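Local coordinates for protein probable polysaccharide deacetylase PDAA (Bacillus subtilis, PDB 1W1B) that removes the acetyl group from N-acetylmuramic acid residues of peptidoglycan, a step toward the muramic delta-lactam of the spore cortex, at residues F92-F97 and G116-H121; H122-T127 and R160-E165. All coordinates share one frame; numbering follows the deposited sequence.

Contact 1: F92-F97 and G116-H121. With CD (cadmium ion), chain C; CD (cadmium ion), chain D.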
# COMPACT_ATOMS: atom_id res chain seq x y z
N PHE A 92 0.74 4.96 1.31
CA PHE A 92 2.05 4.80 1.92
C PHE A 92 2.95 5.87 1.32
O PHE A 92 3.33 5.81 0.15
CB PHE A 92 2.58 3.38 1.67
CG PHE A 92 1.85 2.31 2.48
CD1 PHE A 92 2.26 2.00 3.77
CD2 PHE A 92 0.74 1.65 1.95
CE1 PHE A 92 1.58 1.02 4.54
CE2 PHE A 92 0.05 0.68 2.70
CZ PHE A 92 0.48 0.37 4.00
N VAL A 93 3.27 6.87 2.15
CA VAL A 93 4.07 8.00 1.69
C VAL A 93 5.49 8.07 2.21
O VAL A 93 5.83 7.54 3.27
CB VAL A 93 3.32 9.34 2.02
CG1 VAL A 93 1.95 9.34 1.35
CG2 VAL A 93 3.18 9.53 3.55
N THR A 94 6.35 8.72 1.42
CA THR A 94 7.74 8.91 1.82
C THR A 94 7.87 10.32 2.39
O THR A 94 6.92 11.12 2.32
CB THR A 94 8.72 8.77 0.66
OG1 THR A 94 8.48 9.81 -0.30
CG2 THR A 94 8.61 7.37 0.02
N GLY A 95 9.05 10.62 2.94
CA GLY A 95 9.33 11.91 3.53
C GLY A 95 9.32 12.97 2.45
O GLY A 95 8.76 14.06 2.65
N HIS A 96 9.91 12.65 1.31
CA HIS A 96 9.92 13.61 0.21
C HIS A 96 8.50 13.92 -0.26
O HIS A 96 8.20 15.06 -0.59
CB HIS A 96 10.73 13.11 -1.01
CG HIS A 96 10.53 13.96 -2.24
ND1 HIS A 96 9.70 13.60 -3.28
CD2 HIS A 96 10.98 15.21 -2.53
CE1 HIS A 96 9.64 14.59 -4.16
NE2 HIS A 96 10.41 15.58 -3.73
N PHE A 97 7.65 12.90 -0.30
CA PHE A 97 6.28 13.13 -0.76
C PHE A 97 5.53 14.05 0.17
O PHE A 97 4.88 14.99 -0.27
CB PHE A 97 5.50 11.82 -0.88
CG PHE A 97 4.13 12.01 -1.48
CD1 PHE A 97 3.97 12.11 -2.86
CD2 PHE A 97 3.01 12.14 -0.66
CE1 PHE A 97 2.71 12.34 -3.42
CE2 PHE A 97 1.73 12.38 -1.21
CZ PHE A 97 1.59 12.48 -2.59
N GLY A 116 -0.15 5.69 5.38
CA GLY A 116 0.79 4.68 5.83
C GLY A 116 2.22 5.17 5.73
O GLY A 116 2.48 6.21 5.13
N ASN A 117 3.15 4.40 6.28
CA ASN A 117 4.55 4.80 6.29
C ASN A 117 5.38 4.08 5.23
O ASN A 117 5.43 2.84 5.18
CB ASN A 117 5.15 4.52 7.68
CG ASN A 117 6.30 5.47 8.02
OD1 ASN A 117 7.18 5.73 7.20
ND2 ASN A 117 6.29 5.98 9.24
N HIS A 118 6.05 4.87 4.39
CA HIS A 118 6.91 4.30 3.36
C HIS A 118 8.36 4.76 3.60
O HIS A 118 9.20 4.69 2.70
CB HIS A 118 6.42 4.73 1.96
CG HIS A 118 6.83 3.81 0.86
ND1 HIS A 118 7.08 2.47 1.06
CD2 HIS A 118 6.99 4.02 -0.47
CE1 HIS A 118 7.37 1.89 -0.10
NE2 HIS A 118 7.33 2.82 -1.04
N SER A 119 8.61 5.22 4.84
CA SER A 119 9.92 5.73 5.32
C SER A 119 10.28 7.11 4.78
O SER A 119 9.86 7.50 3.69
CB SER A 119 11.07 4.76 4.99
OG SER A 119 11.48 4.94 3.65
N PHE A 120 11.09 7.84 5.54
CA PHE A 120 11.45 9.19 5.14
C PHE A 120 12.27 9.31 3.87
O PHE A 120 11.88 10.04 2.95
CB PHE A 120 12.17 9.92 6.29
CG PHE A 120 12.15 11.42 6.13
CD1 PHE A 120 13.15 12.07 5.41
CD2 PHE A 120 11.07 12.16 6.61
CE1 PHE A 120 13.06 13.44 5.15
CE2 PHE A 120 10.97 13.53 6.36
CZ PHE A 120 11.96 14.17 5.62
N HIS A 121 13.39 8.60 3.81
CA HIS A 121 14.26 8.67 2.64
C HIS A 121 14.11 7.51 1.69
O HIS A 121 14.84 7.43 0.71
CB HIS A 121 15.74 8.78 3.05
CG HIS A 121 16.06 9.99 3.87
ND1 HIS A 121 16.15 9.94 5.25
CD2 HIS A 121 16.30 11.27 3.52
CE1 HIS A 121 16.45 11.15 5.70
NE2 HIS A 121 16.54 11.97 4.68
CD CD C . 8.39 2.76 -3.24
CD CD D . 17.09 14.45 5.10
O HOH W 1 6.53 1.40 -4.72
O HOH W 2 8.84 0.44 -2.91
O HOH W 3 7.50 4.92 -3.86
O HOH W 4 15.40 16.42 5.76

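Contact 2: H122-T127 and R160-E165. With CD (cadmium ion), chain C.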
# COMPACT_ATOMS: atom_id res chain seq x y z
N HIS A 122 13.17 6.61 1.96
CA HIS A 122 12.94 5.45 1.09
C HIS A 122 14.24 4.65 0.90
O HIS A 122 14.60 4.28 -0.22
CB HIS A 122 12.40 5.93 -0.27
CG HIS A 122 11.73 4.85 -1.07
ND1 HIS A 122 12.36 4.18 -2.09
CD2 HIS A 122 10.47 4.36 -1.02
CE1 HIS A 122 11.52 3.31 -2.64
NE2 HIS A 122 10.36 3.41 -2.01
N PRO A 123 14.96 4.37 1.99
CA PRO A 123 16.21 3.59 1.87
C PRO A 123 15.92 2.09 1.95
O PRO A 123 14.78 1.68 2.18
CB PRO A 123 17.00 4.05 3.09
CG PRO A 123 15.89 4.11 4.14
CD PRO A 123 14.76 4.82 3.39
N ASP A 124 16.95 1.29 1.74
CA ASP A 124 16.83 -0.15 1.88
C ASP A 124 17.02 -0.28 3.39
O ASP A 124 18.13 -0.09 3.89
CB ASP A 124 17.97 -0.88 1.17
CG ASP A 124 17.92 -2.38 1.40
OD1 ASP A 124 17.40 -2.83 2.44
OD2 ASP A 124 18.41 -3.12 0.53
N LEU A 125 15.95 -0.59 4.11
CA LEU A 125 16.00 -0.72 5.56
C LEU A 125 16.93 -1.82 6.09
O LEU A 125 17.31 -1.79 7.26
CB LEU A 125 14.58 -0.92 6.11
CG LEU A 125 13.57 0.21 5.84
CD1 LEU A 125 12.15 -0.29 6.13
CD2 LEU A 125 13.91 1.45 6.67
N THR A 126 17.31 -2.78 5.24
CA THR A 126 18.19 -3.86 5.72
C THR A 126 19.61 -3.34 5.90
O THR A 126 20.44 -3.98 6.52
CB THR A 126 18.19 -5.11 4.78
OG1 THR A 126 18.84 -4.81 3.54
CG2 THR A 126 16.76 -5.58 4.50
N THR A 127 19.87 -2.15 5.38
CA THR A 127 21.19 -1.55 5.50
C THR A 127 21.16 -0.52 6.64
O THR A 127 22.08 0.29 6.78
CB THR A 127 21.57 -0.80 4.22
OG1 THR A 127 20.68 0.30 4.04
CG2 THR A 127 21.49 -1.71 3.02
N ARG A 160 11.21 -0.16 -1.64
CA ARG A 160 11.72 -1.14 -2.61
C ARG A 160 11.17 -2.54 -2.38
O ARG A 160 11.57 -3.48 -3.06
CB ARG A 160 13.25 -1.22 -2.57
CG ARG A 160 13.98 0.00 -3.13
CD ARG A 160 14.89 -0.36 -4.32
NE ARG A 160 14.15 -0.68 -5.55
CZ ARG A 160 13.93 -1.91 -6.01
NH1 ARG A 160 14.39 -2.97 -5.36
NH2 ARG A 160 13.23 -2.07 -7.13
N GLY A 161 10.25 -2.69 -1.42
CA GLY A 161 9.68 -3.99 -1.14
C GLY A 161 10.70 -4.93 -0.53
O GLY A 161 10.49 -6.14 -0.43
N VAL A 162 11.82 -4.35 -0.11
CA VAL A 162 12.90 -5.12 0.48
C VAL A 162 12.85 -5.13 2.00
O VAL A 162 12.73 -4.09 2.64
CB VAL A 162 14.27 -4.57 0.05
CG1 VAL A 162 15.38 -5.35 0.73
CG2 VAL A 162 14.40 -4.65 -1.45
N PHE A 163 12.92 -6.34 2.56
CA PHE A 163 12.91 -6.53 4.01
C PHE A 163 13.81 -7.71 4.38
O PHE A 163 14.56 -8.24 3.55
CB PHE A 163 11.47 -6.76 4.52
CG PHE A 163 10.81 -7.99 3.95
CD1 PHE A 163 10.36 -8.00 2.62
CD2 PHE A 163 10.68 -9.15 4.72
CE1 PHE A 163 9.79 -9.15 2.07
CE2 PHE A 163 10.11 -10.31 4.17
CZ PHE A 163 9.66 -10.31 2.84
N SER A 164 13.73 -8.11 5.64
CA SER A 164 14.50 -9.23 6.18
C SER A 164 13.83 -9.57 7.49
O SER A 164 12.91 -8.87 7.91
CB SER A 164 15.96 -8.82 6.42
OG SER A 164 16.04 -7.76 7.35
N GLU A 165 14.25 -10.65 8.15
CA GLU A 165 13.64 -11.01 9.42
C GLU A 165 13.96 -9.93 10.46
O GLU A 165 13.14 -9.59 11.32
CB GLU A 165 14.15 -12.36 9.89
CG GLU A 165 13.40 -12.86 11.09
CD GLU A 165 13.44 -14.36 11.23
OE1 GLU A 165 12.77 -14.87 12.15
OE2 GLU A 165 14.14 -15.02 10.42
CD CD C . 8.39 2.76 -3.24
O HOH W 5 13.29 -1.36 2.92
O HOH W 2 8.84 0.44 -2.91
O HOH W 1 6.53 1.40 -4.72
O HOH W 3 7.50 4.92 -3.86

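Contact 1: F92-F97 and G116-H121
His118 lies against the end of strand 90-93 and ligates cadmium. Its CB sits 3.2 Å from Val93 O. The side chains of His118 and Thr94 run beside each other, both pointing the same way, with Thr94 CG2 lying 3.8 Å from His118 CD2. With CG anti to the backbone N (chi1 -156°), the imidazole leaves the strand end on the side where the ion lies, and His118 NE2 binds the cadmium at 2.4 Å; His122 and three waters are also ligands. On the other nitrogen, ND1 is hydrogen-bonded to Arg157 O, which together with the metal bond holds the ring's rotation.

Behind the histidine, the two strands pair in parallel. Val93 N donates to Gly116 O, and Val93 O takes the N-H of His118 at 2.9 Å. Gly116 lets the Phe92 ring lie close, since a CB there would clash with CD1; the same CD1 meets Asn117 O at the ring edge. Asn117 OD1 turns back to accept Ser119 N at 2.8 Å, in the plane of its carbonyl, forming an Asx turn that bends the chain just past His118.

Farther along, Gly95 N donates to Phe120 O (2.9 Å) and more weakly to Ser119 O. Gly95 CA stands over one face of the Phe120 ring, 3.7 Å from its centroid, a CH-pi contact that leaves no room for a side chain at this glycine. Thr94 OG1 accepts from Phe97 N, N-capping helix 95-100. His121 binds a second cadmium through NE2.

His118 begins the HSxxH metal motif of family 4 carbohydrate esterases, set at the C-terminal end of a parallel strand close to Asp67, probably the catalytic base, as expected of a NodB homology domain.

Contact 2: H122-T127 and R160-E165
The metal site of the NodB domain continues here into the loop before helix 130-148, where His122 supplies the second histidine ligand. His122 NE2 binds the cadmium at 2.4 Å, and His122 CE1 also comes within 3.6 Å of Arg160 N. That N-H donates to water 2, itself bound to the ion, so the backbone of Arg160 holds a ligand water from the second shell.

Farther on, side chains of the loop pack on Val162 and on the backbone and side chain that follow it. CG1 of Val162, anti to the backbone N (chi1 178°), reaches the Asp124 carboxylate, 3.7 Å from OD1, with the two side chains crossing at a slant. Asp124 OD1 is gripped twice from one face of its plane, by Thr126 N in an Asx turn and by Thr126 OG1 at 2.7 Å. This leaves the threonine methyl CG2 to pack on Phe163 O (3.6 Å) and Ser164 OG. Replacing Asp124 by an alanine removes the carboxylate and would probably leave Thr126 N and OG1 without their shared acceptor, freeing the turn to shift from Val162.

Water 5 joins the backbones, accepting from Leu125 N and donating to Val162 O at 2.8 Å. With no direct hydrogen bond between the segments, the polar links pass through water 5 and through water 2 with the metal, and the methyls of Val162 and Thr126 supply the apolar contacts.

In the fold
From the N terminus, strand 61-68 brings in Asp67 before the chain reaches strand 90-93. Contact 1 closes the excursion through helices 95-100 and 102-110, returning strand 114-117 beside strand 90-93 in the central parallel sheet. The chain then passes directly from 116-121 into 122-127, so contact 2 opens where contact 1 ends; the two loops follow in series and neither crosses the other. Contact 2 closes the longer loop through helix 130-148 and ties the loop ahead of that helix to strand 162-163, which pairs with N-terminal strand 23-24. One cadmium and its three waters belong to both contacts, and Thr94 CG2 packs on His122 CD2 across their boundary.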